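Side-chain contact in spore germination protein B3 (PDB 3N54), which takes part in the spore's response to the germinative mixture of L-asparagine, glucose, fructose and potassium ions: residues T201-W206 and K282-D287. Numbering follows the deposited sequence.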
loop_
_atom_site.group_PDB
_atom_site.type_symbol
_atom_site.label_atom_id
_atom_site.label_comp_id
_atom_site.label_asym_id
_atom_site.label_seq_id
_atom_site.Cartn_x
_atom_site.Cartn_y
_atom_site.Cartn_z
ATOM N N THR A 201 -11.159 0.063 -1.436
ATOM C CA THR A 201 -10.330 -0.517 -0.382
ATOM C C THR A 201 -11.210 -0.939 0.795
ATOM O O THR A 201 -11.031 -2.020 1.349
ATOM C CB THR A 201 -9.207 0.457 0.071
ATOM O OG1 THR A 201 -8.446 0.876 -1.073
ATOM C CG2 THR A 201 -8.266 -0.211 1.056
ATOM N N GLN A 202 -12.188 -0.105 1.145
ATOM C CA GLN A 202 -13.111 -0.435 2.236
ATOM C C GLN A 202 -13.902 -1.688 1.896
ATOM O O GLN A 202 -14.037 -2.586 2.721
ATOM C CB GLN A 202 -14.083 0.719 2.529
ATOM C CG GLN A 202 -14.934 0.468 3.778
ATOM C CD GLN A 202 -15.957 1.552 4.055
ATOM O OE1 GLN A 202 -16.801 1.860 3.217
ATOM N NE2 GLN A 202 -15.910 2.112 5.253
ATOM N N THR A 203 -14.431 -1.735 0.680
ATOM C CA THR A 203 -15.202 -2.888 0.223
ATOM C C THR A 203 -14.384 -4.164 0.311
ATOM O O THR A 203 -14.836 -5.168 0.865
ATOM C CB THR A 203 -15.666 -2.706 -1.232
ATOM O OG1 THR A 203 -16.518 -1.560 -1.315
ATOM C CG2 THR A 203 -16.416 -3.941 -1.720
ATOM N N LEU A 204 -13.178 -4.113 -0.243
ATOM C CA LEU A 204 -12.296 -5.275 -0.278
ATOM C C LEU A 204 -11.949 -5.716 1.135
ATOM O O LEU A 204 -12.022 -6.900 1.461
ATOM C CB LEU A 204 -11.027 -4.948 -1.069
ATOM C CG LEU A 204 -10.149 -6.118 -1.494
ATOM C CD1 LEU A 204 -10.959 -7.174 -2.244
ATOM C CD2 LEU A 204 -8.990 -5.595 -2.343
ATOM N N SER A 205 -11.602 -4.754 1.979
ATOM C CA SER A 205 -11.272 -5.033 3.376
ATOM C C SER A 205 -12.452 -5.610 4.161
ATOM O O SER A 205 -12.259 -6.426 5.065
ATOM C CB SER A 205 -10.790 -3.757 4.063
ATOM O OG SER A 205 -10.461 -4.019 5.419
ATOM N N TRP A 206 -13.664 -5.167 3.815
ATOM C CA TRP A 206 -14.898 -5.605 4.469
ATOM C C TRP A 206 -15.159 -7.075 4.186
ATOM O O TRP A 206 -15.423 -7.861 5.099
ATOM C CB TRP A 206 -16.080 -4.771 3.954
ATOM C CG TRP A 206 -17.344 -4.793 4.775
ATOM C CD1 TRP A 206 -17.906 -5.860 5.420
ATOM C CD2 TRP A 206 -18.240 -3.692 4.973
ATOM N NE1 TRP A 206 -19.079 -5.479 6.031
ATOM C CE2 TRP A 206 -19.304 -4.154 5.773
ATOM C CE3 TRP A 206 -18.235 -2.354 4.563
ATOM C CZ2 TRP A 206 -20.353 -3.327 6.172
ATOM C CZ3 TRP A 206 -19.281 -1.532 4.958
ATOM C CH2 TRP A 206 -20.328 -2.022 5.753
ATOM N N LYS A 282 -26.718 -6.459 -0.600
ATOM C CA LYS A 282 -26.617 -6.468 -2.059
ATOM C C LYS A 282 -25.613 -5.439 -2.569
ATOM O O LYS A 282 -24.901 -5.696 -3.538
ATOM C CB LYS A 282 -27.985 -6.232 -2.710
ATOM C CG LYS A 282 -28.911 -7.445 -2.691
ATOM C CD LYS A 282 -30.228 -7.147 -3.415
ATOM C CE LYS A 282 -30.994 -8.419 -3.736
ATOM N NZ LYS A 282 -32.218 -8.155 -4.542
ATOM N N LYS A 283 -25.555 -4.278 -1.918
ATOM C CA LYS A 283 -24.608 -3.237 -2.309
ATOM C C LYS A 283 -23.166 -3.709 -2.115
ATOM O O LYS A 283 -22.339 -3.564 -3.010
ATOM C CB LYS A 283 -24.854 -1.932 -1.540
ATOM C CG LYS A 283 -23.798 -0.867 -1.819
ATOM C CD LYS A 283 -24.223 0.507 -1.350
ATOM C CE LYS A 283 -23.064 1.499 -1.446
ATOM N NZ LYS A 283 -22.387 1.494 -2.777
ATOM N N LEU A 284 -22.868 -4.279 -0.953
ATOM C CA LEU A 284 -21.520 -4.784 -0.697
ATOM C C LEU A 284 -21.142 -5.810 -1.761
ATOM O O LEU A 284 -20.021 -5.799 -2.280
ATOM C CB LEU A 284 -21.417 -5.406 0.704
ATOM C CG LEU A 284 -20.028 -5.853 1.168
ATOM C CD1 LEU A 284 -19.071 -4.677 1.235
ATOM C CD2 LEU A 284 -20.095 -6.544 2.530
ATOM N N GLU A 285 -22.088 -6.682 -2.093
ATOM C CA GLU A 285 -21.850 -7.730 -3.074
ATOM C C GLU A 285 -21.505 -7.171 -4.448
ATOM O O GLU A 285 -20.523 -7.588 -5.057
ATOM C CB GLU A 285 -23.059 -8.659 -3.196
ATOM C CG GLU A 285 -22.812 -9.807 -4.157
ATOM C CD GLU A 285 -23.805 -10.933 -4.008
ATOM O OE1 GLU A 285 -24.997 -10.664 -3.755
ATOM O OE2 GLU A 285 -23.391 -12.095 -4.165
ATOM N N ARG A 286 -22.305 -6.236 -4.945
ATOM C CA ARG A 286 -22.029 -5.693 -6.274
ATOM C C ARG A 286 -20.750 -4.847 -6.262
ATOM O O ARG A 286 -20.013 -4.832 -7.240
ATOM C CB ARG A 286 -23.234 -4.926 -6.849
ATOM C CG ARG A 286 -23.458 -3.515 -6.347
ATOM C CD ARG A 286 -24.708 -2.899 -7.041
ATOM N NE ARG A 286 -25.932 -3.233 -6.330
ATOM C CZ ARG A 286 -26.565 -2.444 -5.459
ATOM N NH1 ARG A 286 -26.129 -1.221 -5.171
ATOM N NH2 ARG A 286 -27.667 -2.891 -4.870
ATOM N N ASP A 287 -20.480 -4.167 -5.154
ATOM C CA ASP A 287 -19.260 -3.375 -5.046
ATOM C C ASP A 287 -18.021 -4.273 -5.043
ATOM O O ASP A 287 -17.036 -3.951 -5.702
ATOM C CB ASP A 287 -19.297 -2.463 -3.811
ATOM C CG ASP A 287 -20.322 -1.337 -3.947
ATOM O OD1 ASP A 287 -20.814 -1.101 -5.068
ATOM O OD2 ASP A 287 -20.635 -0.681 -2.934
HETATM O O HOH W 1 -19.357 -1.118 -0.337
#
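Helix segments 201-206 and 282-287 cross steeply, at -106° with their axes 9.9 Å apart, and bring Thr-203 and Leu-284 nearest each other, CA to CA 6.7 Å. At so steep a crossing the helices meet over a short length, and four side chains carry the contact. Leu-284 sets its CD2 methyl over one face of the Trp-206 indole, 3.8 Å from the centroid of the five-membered ring and 13° off the normal, a CH-pi contact, while its CD1 sits near where the side chain joins the ring, 3.9 Å from Trp-206 CG. The indole reaches this position with CG anti to its own backbone N (chi1 -163°), and a hydrogen bond from NE1 to Thr-253 OG1 helps fix its rotation.

Beside this apolar patch, Thr-203 splits its two branches. Thr-203 CG2 packs on the backbone of the other helix, 3.7 Å from Asp-287 C. Thr-203 OG1 hydrogen-bonds Asp-199 O one helical turn back and meets a bridging water at 3.0 Å. That water donates to Asp-287 OD2, which also takes a salt bridge from Lys-283 NZ (2.8 Å) on the oxygen's syn lone pair; this probably steadies the carboxylate.

Short helix 198-208 thus packs across long helix 271-299 in the C-terminal region, with Met-216 of strand 215-220 and Phe-340 of strand 333-342 touching both Trp-206 and Leu-284, so that the pair joins the helices to the four-stranded sheet.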